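Local coordinates for protein fimbrium subunit Fim1C (Bacteroides vulgatus, PDB 4QB7) that is probably a component of the tip of fimbriae, the cell-surface filaments that mediate cell adhesion and biofilm formation, at residues D17-V22 with T159-F164; F40-Y45 with E67-T72; A172-K177 with Y327-K332; V312-N317 with I338-N343. One frame throughout, in Å; residues are numbered along the deposited sequence.

Contact 1. Residues D17-V22 with T159-F164. With SO4 (sulfate ion), chain M.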
loop_
_atom_site.group_PDB
_atom_site.type_symbol
_atom_site.label_atom_id
_atom_site.label_comp_id
_atom_site.label_asym_id
_atom_site.label_seq_id
_atom_site.Cartn_x
_atom_site.Cartn_y
_atom_site.Cartn_z
ATOM N N ASP A 17 -16.466 9.793 13.821
ATOM C CA ASP A 17 -15.917 8.595 14.424
ATOM C C ASP A 17 -15.218 7.802 13.350
ATOM O O ASP A 17 -15.603 7.868 12.192
ATOM C CB ASP A 17 -17.019 7.766 15.111
ATOM C CG ASP A 17 -16.514 6.540 15.849
ATOM O OD1 ASP A 17 -15.407 6.620 16.462
ATOM O OD2 ASP A 17 -17.233 5.510 15.843
ATOM N N VAL A 18 -14.164 7.096 13.717
ATOM C CA VAL A 18 -13.400 6.234 12.821
ATOM C C VAL A 18 -13.412 4.865 13.463
ATOM O O VAL A 18 -13.095 4.729 14.648
ATOM C CB VAL A 18 -11.986 6.751 12.503
ATOM C CG1 VAL A 18 -11.241 5.802 11.572
ATOM C CG2 VAL A 18 -12.040 8.145 11.908
ATOM N N TYR A 19 -13.883 3.879 12.702
ATOM C CA TYR A 19 -14.030 2.502 13.126
ATOM C C TYR A 19 -12.662 1.891 13.344
ATOM O O TYR A 19 -11.753 2.125 12.552
ATOM C CB TYR A 19 -14.848 1.730 12.086
ATOM C CG TYR A 19 -14.863 0.230 12.247
ATOM C CD1 TYR A 19 -13.846 -0.556 11.711
ATOM C CD2 TYR A 19 -15.942 -0.417 12.845
ATOM C CE1 TYR A 19 -13.862 -1.945 11.833
ATOM C CE2 TYR A 19 -15.983 -1.809 12.953
ATOM C CZ TYR A 19 -14.939 -2.570 12.446
ATOM O OH TYR A 19 -14.946 -3.942 12.558
ATOM N N THR A 20 -12.519 1.158 14.467
ATOM C CA THR A 20 -11.303 0.464 14.885
ATOM C C THR A 20 -11.504 -1.038 14.653
ATOM O O THR A 20 -12.471 -1.644 15.140
ATOM C CB THR A 20 -10.931 0.791 16.355
ATOM O OG1 THR A 20 -10.831 2.195 16.530
ATOM C CG2 THR A 20 -9.609 0.195 16.761
ATOM N N GLU A 21 -10.564 -1.622 13.916
ATOM C CA GLU A 21 -10.511 -3.050 13.583
ATOM C C GLU A 21 -10.015 -3.873 14.803
ATOM O O GLU A 21 -9.290 -3.340 15.653
ATOM C CB GLU A 21 -9.603 -3.276 12.345
ATOM C CG GLU A 21 -8.213 -2.635 12.426
ATOM C CD GLU A 21 -8.014 -1.197 11.951
ATOM O OE1 GLU A 21 -8.789 -0.294 12.358
ATOM O OE2 GLU A 21 -7.004 -0.968 11.244
ATOM N N VAL A 22 -10.399 -5.168 14.875
ATOM C CA VAL A 22 -10.007 -6.088 15.959
ATOM C C VAL A 22 -8.595 -6.654 15.686
ATOM O O VAL A 22 -7.597 -5.941 15.807
ATOM C CB VAL A 22 -11.060 -7.218 16.144
ATOM C CG1 VAL A 22 -10.624 -8.215 17.215
ATOM C CG2 VAL A 22 -12.443 -6.643 16.471
ATOM N N THR A 159 -23.692 10.927 14.200
ATOM C CA THR A 159 -22.266 10.665 14.017
ATOM C C THR A 159 -21.997 9.922 12.717
ATOM O O THR A 159 -22.632 8.894 12.433
ATOM C CB THR A 159 -21.700 9.874 15.216
ATOM O OG1 THR A 159 -21.889 10.649 16.385
ATOM C CG2 THR A 159 -20.207 9.550 15.084
ATOM N N VAL A 160 -21.004 10.416 11.967
ATOM C CA VAL A 160 -20.570 9.779 10.735
ATOM C C VAL A 160 -19.444 8.832 11.117
ATOM O O VAL A 160 -18.402 9.281 11.597
ATOM C CB VAL A 160 -20.173 10.792 9.612
ATOM C CG1 VAL A 160 -19.916 10.070 8.305
ATOM C CG2 VAL A 160 -21.257 11.848 9.421
ATOM N N GLN A 161 -19.671 7.521 10.982
ATOM C CA GLN A 161 -18.620 6.565 11.302
ATOM C C GLN A 161 -17.892 6.135 10.031
ATOM O O GLN A 161 -18.458 5.416 9.200
ATOM C CB GLN A 161 -19.145 5.335 12.048
ATOM C CG GLN A 161 -17.968 4.470 12.517
ATOM C CD GLN A 161 -18.322 3.092 12.982
ATOM O OE1 GLN A 161 -19.063 2.351 12.326
ATOM N NE2 GLN A 161 -17.710 2.685 14.083
ATOM N N PHE A 162 -16.622 6.541 9.909
ATOM C CA PHE A 162 -15.793 6.187 8.780
ATOM C C PHE A 162 -15.144 4.843 9.046
ATOM O O PHE A 162 -14.850 4.504 10.185
ATOM C CB PHE A 162 -14.752 7.279 8.497
ATOM C CG PHE A 162 -15.361 8.623 8.170
ATOM C CD1 PHE A 162 -15.783 8.920 6.876
ATOM C CD2 PHE A 162 -15.523 9.593 9.162
ATOM C CE1 PHE A 162 -16.382 10.151 6.583
ATOM C CE2 PHE A 162 -16.119 10.827 8.868
ATOM C CZ PHE A 162 -16.552 11.096 7.582
ATOM N N LYS A 163 -14.965 4.072 7.986
ATOM C CA LYS A 163 -14.407 2.727 7.929
ATOM C C LYS A 163 -13.459 2.766 6.753
ATOM O O LYS A 163 -13.911 2.834 5.616
ATOM C CB LYS A 163 -15.575 1.741 7.717
ATOM C CG LYS A 163 -15.512 0.379 8.385
ATOM C CD LYS A 163 -16.939 0.093 8.867
ATOM C CE LYS A 163 -17.315 -1.359 9.044
ATOM N NZ LYS A 163 -18.604 -1.479 9.799
ATOM N N PHE A 164 -12.155 2.874 7.019
ATOM C CA PHE A 164 -11.147 3.008 5.980
ATOM C C PHE A 164 -10.668 1.670 5.445
ATOM O O PHE A 164 -10.411 0.744 6.216
ATOM C CB PHE A 164 -9.961 3.805 6.516
ATOM C CG PHE A 164 -10.303 5.263 6.696
ATOM C CD1 PHE A 164 -10.406 6.111 5.596
ATOM C CD2 PHE A 164 -10.500 5.795 7.966
ATOM C CE1 PHE A 164 -10.719 7.460 5.763
ATOM C CE2 PHE A 164 -10.840 7.144 8.128
ATOM C CZ PHE A 164 -10.931 7.970 7.027
HETATM S S SO4 M . -18.544 -0.514 16.134
HETATM O O1 SO4 M . -18.504 -1.571 17.150
HETATM O O2 SO4 M . -19.210 -1.003 14.918
HETATM O O3 SO4 M . -19.282 0.638 16.654
HETATM O O4 SO4 M . -17.171 -0.114 15.828
HETATM O O HOH W 1 -11.255 2.195 9.874
#
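Asp17 and Val18 end a short strand that pairs in parallel with the start of strand 159-178, opposite Gln161 and Phe162. The backbone bonds alternate, and the last, from Tyr19 N to Phe162 O (2.8 Å), is nearly straight at 173°. Beyond it a water links Tyr19 O to Phe164 N. Tyr19 has CG anti to the backbone N (chi1 169°), which puts its ring beside Lys163, whose CE lies over one face, 4.1 Å from the centroid, with NZ off-centre in a cation-pi contact. At the ring's edge sits Gln161 NE2, which bonds weakly to Asp17 OD2 (3.4 Å) and to a sulfate oxygen. An alanine at Tyr19 would probably leave the Lys163 chain without its aromatic platform and free to swing. Residues 17-22 lie in a predicted propeptide, so processing may remove this strand. Val18 CG1 meets the edge of the Phe164 ring at CD2 (3.7 Å), and Phe164 packs against helix 30-36 and strands 90-97 and 141-143.

Contact 2. Residues F40-Y45 with E67-T72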
loop_
_atom_site.group_PDB
_atom_site.type_symbol
_atom_site.label_atom_id
_atom_site.label_comp_id
_atom_site.label_asym_id
_atom_site.label_seq_id
_atom_site.Cartn_x
_atom_site.Cartn_y
_atom_site.Cartn_z
ATOM N N PHE A 40 -7.459 12.734 8.565
ATOM C CA PHE A 40 -8.020 12.401 7.254
ATOM C C PHE A 40 -8.794 13.584 6.675
ATOM O O PHE A 40 -8.982 14.589 7.361
ATOM C CB PHE A 40 -8.914 11.137 7.368
ATOM C CG PHE A 40 -10.108 11.223 8.300
ATOM C CD1 PHE A 40 -9.968 10.973 9.666
ATOM C CD2 PHE A 40 -11.380 11.479 7.804
ATOM C CE1 PHE A 40 -11.066 11.025 10.521
ATOM C CE2 PHE A 40 -12.481 11.534 8.667
ATOM C CZ PHE A 40 -12.316 11.294 10.020
ATOM N N GLY A 41 -9.191 13.460 5.411
ATOM C CA GLY A 41 -9.961 14.469 4.693
ATOM C C GLY A 41 -11.333 13.961 4.285
ATOM O O GLY A 41 -11.462 12.813 3.853
ATOM N N ILE A 42 -12.366 14.806 4.431
ATOM C CA ILE A 42 -13.760 14.468 4.135
ATOM C C ILE A 42 -14.307 15.261 2.965
ATOM O O ILE A 42 -14.074 16.464 2.872
ATOM C CB ILE A 42 -14.674 14.726 5.377
ATOM C CG1 ILE A 42 -14.084 14.150 6.677
ATOM C CG2 ILE A 42 -16.118 14.241 5.138
ATOM C CD1 ILE A 42 -14.787 14.634 7.967
ATOM N N PHE A 43 -15.097 14.580 2.120
ATOM C CA PHE A 43 -15.940 15.119 1.062
ATOM C C PHE A 43 -17.355 14.907 1.508
ATOM O O PHE A 43 -17.669 13.825 1.997
ATOM C CB PHE A 43 -15.711 14.435 -0.281
ATOM C CG PHE A 43 -14.365 14.645 -0.926
ATOM C CD1 PHE A 43 -13.311 13.765 -0.676
ATOM C CD2 PHE A 43 -14.184 15.636 -1.883
ATOM C CE1 PHE A 43 -12.079 13.914 -1.333
ATOM C CE2 PHE A 43 -12.953 15.801 -2.523
ATOM C CZ PHE A 43 -11.910 14.938 -2.249
ATOM N N ALA A 44 -18.215 15.919 1.397
ATOM C CA ALA A 44 -19.615 15.775 1.762
ATOM C C ALA A 44 -20.491 16.478 0.737
ATOM O O ALA A 44 -20.250 17.627 0.372
ATOM C CB ALA A 44 -19.869 16.291 3.161
ATOM N N TYR A 45 -21.495 15.749 0.247
ATOM C CA TYR A 45 -22.432 16.170 -0.790
ATOM C C TYR A 45 -23.850 16.202 -0.240
ATOM O O TYR A 45 -24.434 15.165 0.083
ATOM C CB TYR A 45 -22.353 15.180 -1.975
ATOM C CG TYR A 45 -21.008 15.052 -2.660
ATOM C CD1 TYR A 45 -19.937 14.416 -2.032
ATOM C CD2 TYR A 45 -20.842 15.439 -3.981
ATOM C CE1 TYR A 45 -18.706 14.254 -2.674
ATOM C CE2 TYR A 45 -19.624 15.253 -4.643
ATOM C CZ TYR A 45 -18.548 14.703 -3.968
ATOM O OH TYR A 45 -17.346 14.549 -4.605
ATOM N N GLU A 67 -12.335 18.498 3.969
ATOM C CA GLU A 67 -12.410 18.990 5.350
ATOM C C GLU A 67 -11.402 18.225 6.185
ATOM O O GLU A 67 -11.417 17.003 6.169
ATOM C CB GLU A 67 -13.828 18.844 5.919
ATOM C CG GLU A 67 -14.043 19.547 7.247
ATOM C CD GLU A 67 -13.841 21.048 7.236
ATOM O OE1 GLU A 67 -14.358 21.719 6.313
ATOM O OE2 GLU A 67 -13.164 21.554 8.159
ATOM N N HIS A 68 -10.485 18.936 6.855
ATOM C CA HIS A 68 -9.432 18.316 7.664
ATOM C C HIS A 68 -9.961 17.857 9.027
ATOM O O HIS A 68 -10.270 18.691 9.900
ATOM C CB HIS A 68 -8.246 19.277 7.848
ATOM C CG HIS A 68 -7.006 18.608 8.363
ATOM N ND1 HIS A 68 -5.939 19.344 8.839
ATOM C CD2 HIS A 68 -6.708 17.290 8.466
ATOM C CE1 HIS A 68 -5.025 18.462 9.190
ATOM N NE2 HIS A 68 -5.445 17.214 8.985
ATOM N N ALA A 69 -10.063 16.519 9.192
ATOM C CA ALA A 69 -10.496 15.863 10.422
ATOM C C ALA A 69 -9.274 15.379 11.195
ATOM O O ALA A 69 -8.447 14.634 10.655
ATOM C CB ALA A 69 -11.426 14.710 10.108
ATOM N N THR A 70 -9.118 15.858 12.437
ATOM C CA THR A 70 -7.982 15.489 13.284
ATOM C C THR A 70 -8.461 15.034 14.657
ATOM O O THR A 70 -9.574 15.371 15.078
ATOM C CB THR A 70 -6.989 16.663 13.434
ATOM O OG1 THR A 70 -7.639 17.795 14.026
ATOM C CG2 THR A 70 -6.322 17.033 12.147
ATOM N N TRP A 71 -7.580 14.310 15.375
ATOM C CA TRP A 71 -7.818 13.800 16.714
ATOM C C TRP A 71 -7.217 14.750 17.770
ATOM O O TRP A 71 -6.032 15.085 17.698
ATOM C CB TRP A 71 -7.210 12.411 16.804
ATOM C CG TRP A 71 -7.388 11.734 18.124
ATOM C CD1 TRP A 71 -6.455 11.599 19.112
ATOM C CD2 TRP A 71 -8.557 11.034 18.576
ATOM N NE1 TRP A 71 -6.961 10.841 20.139
ATOM C CE2 TRP A 71 -8.258 10.499 19.849
ATOM C CE3 TRP A 71 -9.829 10.801 18.027
ATOM C CZ2 TRP A 71 -9.171 9.709 20.557
ATOM C CZ3 TRP A 71 -10.733 10.024 18.733
ATOM C CH2 TRP A 71 -10.399 9.476 19.972
ATOM N N THR A 72 -8.050 15.205 18.730
ATOM C CA THR A 72 -7.636 16.088 19.822
ATOM C C THR A 72 -8.002 15.430 21.184
ATOM O O THR A 72 -9.129 15.566 21.680
ATOM C CB THR A 72 -8.194 17.509 19.640
ATOM O OG1 THR A 72 -7.642 18.044 18.446
ATOM C CG2 THR A 72 -7.816 18.442 20.785
#
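In Phe40, chi1 (60°) sets CG between the backbone N and the carbonyl carbon, and chi2 (-85°) turns one face of the ring to the methyl of Ala69. That CB stands above the ring centre, 3.6 Å from the centroid, in a CH-pi contact. Ile42 directs CG1 to the side of its own backbone N, and an extended chi2 carries CD1 to within 4.0 Å of the same Ala69 CB, which therefore meets both a ring and a methyl. The backbones pair antiparallel. Phe40 with Ala69 and Ile42 with Glu67 are hydrogen-bonded pairs, each closed by two N-H to O bonds, such as Ala69 N to Phe40 O (2.9 Å) and Glu67 N to Ile42 O (2.9 Å). Gly41 and His68 form the non-hydrogen-bonded pair between them, where Gly41 CA approaches Glu67 O at 3.3 Å. His68 sets the edge of its imidazole, at CD2, 3.7 Å from Phe40 O, while NE2 is hydrogen-bonded to Ala38 O. The two strand axes make an angle of 136°, a strong twist. Strand 90-97 bonds to the other edge of strand 40-47, and the face bearing Phe40, Ile42 and Ala69 packs on Leu16 and Val18 of strand 15-18, with Phe162 and Phe164 edge-to-face to Phe40.

Contact 3. Residues A172-K177 with Y327-K332. With SO4 (sulfate ion), chain B.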
loop_
_atom_site.group_PDB
_atom_site.type_symbol
_atom_site.label_atom_id
_atom_site.label_comp_id
_atom_site.label_asym_id
_atom_site.label_seq_id
_atom_site.Cartn_x
_atom_site.Cartn_y
_atom_site.Cartn_z
ATOM N N ALA A 172 4.233 -7.332 1.985
ATOM C CA ALA A 172 4.510 -7.418 3.428
ATOM C C ALA A 172 5.926 -7.906 3.711
ATOM O O ALA A 172 6.540 -7.466 4.686
ATOM C CB ALA A 172 3.512 -8.341 4.088
ATOM N N ASN A 173 6.434 -8.825 2.869
ATOM C CA ASN A 173 7.776 -9.366 2.990
ATOM C C ASN A 173 8.161 -10.211 1.802
ATOM O O ASN A 173 7.324 -10.625 1.016
ATOM C CB ASN A 173 7.933 -10.206 4.270
ATOM C CG ASN A 173 9.171 -9.865 5.045
ATOM O OD1 ASN A 173 10.268 -9.820 4.509
ATOM N ND2 ASN A 173 9.014 -9.565 6.316
ATOM N N ILE A 174 9.461 -10.441 1.680
ATOM C CA ILE A 174 10.124 -11.338 0.745
ATOM C C ILE A 174 11.059 -12.141 1.645
ATOM O O ILE A 174 11.937 -11.567 2.293
ATOM C CB ILE A 174 10.792 -10.652 -0.455
ATOM C CG1 ILE A 174 9.749 -9.851 -1.247
ATOM C CG2 ILE A 174 11.437 -11.719 -1.339
ATOM C CD1 ILE A 174 10.257 -8.899 -2.220
ATOM N N LYS A 175 10.746 -13.441 1.810
ATOM C CA LYS A 175 11.453 -14.395 2.652
ATOM C C LYS A 175 12.239 -15.379 1.779
ATOM O O LYS A 175 11.736 -15.781 0.733
ATOM C CB LYS A 175 10.433 -15.143 3.514
ATOM C CG LYS A 175 9.753 -14.324 4.610
ATOM C CD LYS A 175 8.934 -15.243 5.464
ATOM C CE LYS A 175 8.280 -14.566 6.639
ATOM N NZ LYS A 175 7.109 -15.354 7.113
ATOM N N VAL A 176 13.466 -15.774 2.181
ATOM C CA VAL A 176 14.302 -16.697 1.389
ATOM C C VAL A 176 14.792 -17.888 2.216
ATOM O O VAL A 176 15.081 -17.738 3.395
ATOM C CB VAL A 176 15.519 -15.984 0.730
ATOM C CG1 VAL A 176 16.161 -16.868 -0.325
ATOM C CG2 VAL A 176 15.136 -14.636 0.116
ATOM N N LYS A 177 14.920 -19.069 1.588
ATOM C CA LYS A 177 15.492 -20.254 2.245
ATOM C C LYS A 177 16.094 -21.213 1.218
ATOM O O LYS A 177 15.558 -21.300 0.112
ATOM C CB LYS A 177 14.449 -20.999 3.096
ATOM C CG LYS A 177 13.225 -21.442 2.328
ATOM C CD LYS A 177 12.370 -22.386 3.083
ATOM C CE LYS A 177 11.088 -22.597 2.320
ATOM N NZ LYS A 177 10.084 -23.331 3.128
ATOM N N TYR A 327 6.110 -13.108 -0.340
ATOM C CA TYR A 327 6.698 -14.074 -1.271
ATOM C C TYR A 327 7.733 -14.907 -0.561
ATOM O O TYR A 327 8.620 -14.353 0.103
ATOM C CB TYR A 327 7.330 -13.386 -2.473
ATOM C CG TYR A 327 6.397 -12.513 -3.271
ATOM C CD1 TYR A 327 5.335 -13.064 -3.986
ATOM C CD2 TYR A 327 6.618 -11.142 -3.379
ATOM C CE1 TYR A 327 4.461 -12.258 -4.716
ATOM C CE2 TYR A 327 5.762 -10.327 -4.127
ATOM C CZ TYR A 327 4.680 -10.890 -4.786
ATOM O OH TYR A 327 3.846 -10.104 -5.544
ATOM N N VAL A 328 7.607 -16.238 -0.653
ATOM C CA VAL A 328 8.601 -17.135 -0.071
ATOM C C VAL A 328 9.358 -17.759 -1.228
ATOM O O VAL A 328 8.758 -18.439 -2.063
ATOM C CB VAL A 328 7.996 -18.169 0.902
ATOM C CG1 VAL A 328 9.076 -19.089 1.478
ATOM C CG2 VAL A 328 7.216 -17.466 2.016
ATOM N N LEU A 329 10.664 -17.473 -1.296
ATOM C CA LEU A 329 11.611 -17.941 -2.329
ATOM C C LEU A 329 12.462 -19.086 -1.822
ATOM O O LEU A 329 13.144 -18.940 -0.792
ATOM C CB LEU A 329 12.563 -16.801 -2.750
ATOM C CG LEU A 329 12.124 -15.728 -3.720
ATOM C CD1 LEU A 329 10.791 -15.071 -3.316
ATOM C CD2 LEU A 329 13.197 -14.699 -3.814
ATOM N N THR A 330 12.425 -20.226 -2.544
ATOM C CA THR A 330 13.215 -21.394 -2.210
ATOM C C THR A 330 14.322 -21.517 -3.239
ATOM O O THR A 330 14.051 -21.727 -4.418
ATOM C CB THR A 330 12.356 -22.678 -2.103
ATOM O OG1 THR A 330 11.358 -22.501 -1.103
ATOM C CG2 THR A 330 13.193 -23.900 -1.739
ATOM N N ILE A 331 15.570 -21.360 -2.794
ATOM C CA ILE A 331 16.721 -21.512 -3.673
ATOM C C ILE A 331 17.049 -23.000 -3.742
ATOM O O ILE A 331 17.339 -23.603 -2.713
ATOM C CB ILE A 331 17.912 -20.650 -3.202
ATOM C CG1 ILE A 331 17.489 -19.162 -3.033
ATOM C CG2 ILE A 331 19.062 -20.819 -4.183
ATOM C CD1 ILE A 331 18.541 -18.282 -2.461
ATOM N N LYS A 332 16.908 -23.605 -4.938
ATOM C CA LYS A 332 17.193 -25.023 -5.179
ATOM C C LYS A 332 18.688 -25.183 -5.311
ATOM O O LYS A 332 19.285 -24.575 -6.199
ATOM C CB LYS A 332 16.478 -25.533 -6.431
ATOM C CG LYS A 332 15.052 -26.008 -6.184
ATOM C CD LYS A 332 14.582 -26.947 -7.316
ATOM C CE LYS A 332 15.053 -28.383 -7.168
ATOM N NZ LYS A 332 15.532 -28.967 -8.459
HETATM S S SO4 B . 8.225 -20.818 5.377
HETATM O O1 SO4 B . 7.944 -21.330 6.715
HETATM O O2 SO4 B . 7.258 -21.335 4.397
HETATM O O3 SO4 B . 8.144 -19.350 5.407
HETATM O O4 SO4 B . 9.568 -21.278 5.044
#
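Lys177 and Val328, on adjacent parallel strands, both reach a sulfate ion that probably comes from the crystallisation liquor, the lysine by a hydrogen bond and the valine by the touch of its methyls. Lys177 holds CG between its backbone N and carbonyl carbon (chi1 57°); from there the chain runs extended, its CE passing Val328 CG1 at 4.1 Å and Thr330 OG1 at 3.4 Å before NZ bonds to sulfate O4 (2.9 Å). Ala258 N also bonds to the ion. An alanine at Lys177 would probably leave the sulfate without its ammonium partner and Thr330 and Val328 without the aliphatic chain beside them. Beneath, five backbone bonds join the strands: Lys175 gives its N to Tyr327 O, Leu329 N bonds to Lys175 O (2.9 Å, 179°), and Lys177 repeats the pattern between Leu329 and Ile331. The opposite face is largely apolar, though the Tyr327 hydroxyl is bonded to Thr318. Ile174 CG2 packs on Leu329 CD1 (3.9 Å), its CG1 lies at the edge of the Tyr327 ring, and Val176 CG1 touches Ile331 CD1 (3.5 Å). The pairing is thus two-faced: its apolar side packs against strand 286-296 of a second sheet, whereas its lysine-bearing side is likely to attract anions.

Contact 4. Residues V312-N317 with I338-N343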
loop_
_atom_site.group_PDB
_atom_site.type_symbol
_atom_site.label_atom_id
_atom_site.label_comp_id
_atom_site.label_asym_id
_atom_site.label_seq_id
_atom_site.Cartn_x
_atom_site.Cartn_y
_atom_site.Cartn_z
ATOM N N VAL A 312 13.682 -13.978 -11.027
ATOM C CA VAL A 312 12.697 -14.755 -10.285
ATOM C C VAL A 312 11.329 -14.222 -10.709
ATOM O O VAL A 312 11.028 -13.071 -10.418
ATOM C CB VAL A 312 12.934 -14.662 -8.753
ATOM C CG1 VAL A 312 11.833 -15.355 -7.978
ATOM C CG2 VAL A 312 14.277 -15.220 -8.361
ATOM N N SER A 313 10.533 -15.020 -11.440
ATOM C CA SER A 313 9.206 -14.597 -11.882
ATOM C C SER A 313 8.208 -14.684 -10.748
ATOM O O SER A 313 8.186 -15.686 -10.029
ATOM C CB SER A 313 8.717 -15.449 -13.051
ATOM O OG SER A 313 9.295 -15.062 -14.289
ATOM N N LEU A 314 7.388 -13.630 -10.575
ATOM C CA LEU A 314 6.324 -13.622 -9.581
ATOM C C LEU A 314 5.088 -14.279 -10.204
ATOM O O LEU A 314 4.878 -14.162 -11.428
ATOM C CB LEU A 314 6.029 -12.215 -9.054
ATOM C CG LEU A 314 7.182 -11.548 -8.312
ATOM C CD1 LEU A 314 6.856 -10.115 -7.970
ATOM C CD2 LEU A 314 7.618 -12.362 -7.095
ATOM N N PRO A 315 4.286 -15.035 -9.413
ATOM C CA PRO A 315 3.151 -15.759 -10.023
ATOM C C PRO A 315 2.048 -14.846 -10.526
ATOM O O PRO A 315 2.044 -13.654 -10.247
ATOM C CB PRO A 315 2.648 -16.666 -8.890
ATOM C CG PRO A 315 3.150 -16.064 -7.642
ATOM C CD PRO A 315 4.414 -15.340 -7.968
ATOM N N LYS A 316 1.114 -15.411 -11.280
ATOM C CA LYS A 316 -0.034 -14.662 -11.767
ATOM C C LYS A 316 -0.932 -14.346 -10.586
ATOM O O LYS A 316 -0.777 -14.953 -9.519
ATOM C CB LYS A 316 -0.800 -15.413 -12.886
ATOM C CG LYS A 316 -1.468 -16.732 -12.496
ATOM C CD LYS A 316 -2.411 -17.166 -13.605
ATOM C CE LYS A 316 -3.168 -18.448 -13.335
ATOM N NZ LYS A 316 -4.301 -18.635 -14.296
ATOM N N ASN A 317 -1.862 -13.388 -10.779
ATOM C CA ASN A 317 -2.848 -12.957 -9.786
ATOM C C ASN A 317 -2.124 -12.423 -8.519
ATOM O O ASN A 317 -2.509 -12.718 -7.387
ATOM C CB ASN A 317 -3.867 -14.091 -9.492
ATOM C CG ASN A 317 -4.552 -14.632 -10.739
ATOM O OD1 ASN A 317 -4.964 -13.886 -11.641
ATOM N ND2 ASN A 317 -4.664 -15.951 -10.837
ATOM N N ILE A 338 14.832 -20.971 -8.696
ATOM C CA ILE A 338 14.328 -20.321 -7.476
ATOM C C ILE A 338 12.834 -20.361 -7.645
ATOM O O ILE A 338 12.344 -19.802 -8.625
ATOM C CB ILE A 338 14.832 -18.895 -7.151
ATOM C CG1 ILE A 338 16.348 -18.800 -7.078
ATOM C CG2 ILE A 338 14.188 -18.421 -5.859
ATOM C CD1 ILE A 338 16.876 -17.356 -6.669
ATOM N N THR A 339 12.120 -21.072 -6.766
ATOM C CA THR A 339 10.662 -21.182 -6.885
ATOM C C THR A 339 10.004 -20.230 -5.890
ATOM O O THR A 339 10.606 -19.919 -4.870
ATOM C CB THR A 339 10.194 -22.631 -6.743
ATOM O OG1 THR A 339 10.566 -23.123 -5.476
ATOM C CG2 THR A 339 10.777 -23.521 -7.795
ATOM N N VAL A 340 8.787 -19.737 -6.215
ATOM C CA VAL A 340 8.088 -18.731 -5.421
ATOM C C VAL A 340 6.729 -19.211 -4.950
ATOM O O VAL A 340 5.996 -19.834 -5.705
ATOM C CB VAL A 340 7.939 -17.402 -6.240
ATOM C CG1 VAL A 340 7.272 -16.286 -5.432
ATOM C CG2 VAL A 340 9.279 -16.931 -6.759
ATOM N N GLU A 341 6.384 -18.861 -3.708
ATOM C CA GLU A 341 5.066 -19.058 -3.110
ATOM C C GLU A 341 4.527 -17.692 -2.771
ATOM O O GLU A 341 5.185 -16.937 -2.053
ATOM C CB GLU A 341 5.082 -19.928 -1.837
ATOM C CG GLU A 341 5.696 -21.311 -1.944
ATOM C CD GLU A 341 5.845 -21.986 -0.590
ATOM O OE1 GLU A 341 4.811 -22.428 -0.037
ATOM O OE2 GLU A 341 6.982 -22.026 -0.058
ATOM N N ASP A 342 3.354 -17.362 -3.286
ATOM C CA ASP A 342 2.692 -16.099 -2.983
ATOM C C ASP A 342 1.711 -16.361 -1.851
ATOM O O ASP A 342 0.643 -16.934 -2.073
ATOM C CB ASP A 342 1.988 -15.559 -4.244
ATOM C CG ASP A 342 1.435 -14.153 -4.192
ATOM O OD1 ASP A 342 1.422 -13.553 -3.097
ATOM O OD2 ASP A 342 1.014 -13.648 -5.252
ATOM N N ASN A 343 2.099 -16.021 -0.635
ATOM C CA ASN A 343 1.212 -16.190 0.508
ATOM C C ASN A 343 0.402 -14.921 0.666
ATOM O O ASN A 343 0.980 -13.845 0.875
ATOM C CB ASN A 343 2.005 -16.529 1.765
ATOM C CG ASN A 343 2.777 -17.817 1.642
ATOM O OD1 ASN A 343 3.921 -17.904 2.047
ATOM N ND2 ASN A 343 2.170 -18.852 1.093
#
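Ile338 opens the segment by laying its CD1 against Val312 CG2 (3.8 Å), the two side chains crossing at about a right angle; it also packs on Ile289 and Tyr291 of strand 286-296. Thr339 turns to the other side, against Thr330 of the adjoining strand. Val340, next in the alternation, has CG1 anti to the backbone N (chi1 -177°) and CG2 anti to the carbonyl carbon. Its two methyls divide the work: CG2 faces Val312 CG1 and lies 3.7 Å from Ser313 O, while CG1 meets Pro315 CD at 3.9 Å. Here two sheets stack as in a beta sandwich, strand 338-346 belonging to the large mixed sheet and strand 301-313 to an antiparallel one; Leu314 and Pro315 belong to the loop that continues the latter. The segments run 22° apart, and the CA atoms of Leu314 and Val340 are 6.8 Å from each other, so side-chain packing replaces backbone pairing. Glu341 again points away, its carbonyl bonded to strand 323-331. Asp342 comes last of the inward side chains and brings its CB to Pro315 CG (3.6 Å), and its carboxylate is held by two partners beyond the segments, Thr318 OG1 at OD2 and His325 ND1 at OD1.

Overall arrangement
Contacts 1 and 2 lie at one end of the elongated chain and contacts 3 and 4 at the other, with centres 35 to 40 Å apart between the two groups. Within each group the contacts touch: 13 Å separates the centres of 1 and 2, which meet largely through aromatic side chains, and 9 Å those of 3 and 4, which share the backbone pairing of strands 323-331 and 338-346. The mixed sheet takes part in all four. Along the sequence contact 2 falls between the segments of contact 1, both close before contact 3 opens, and the segments of 3 and 4 alternate. Strand 159-178, though broken by a bulge or short loop, runs from contact 1 to contact 3 and thus connects the two ends.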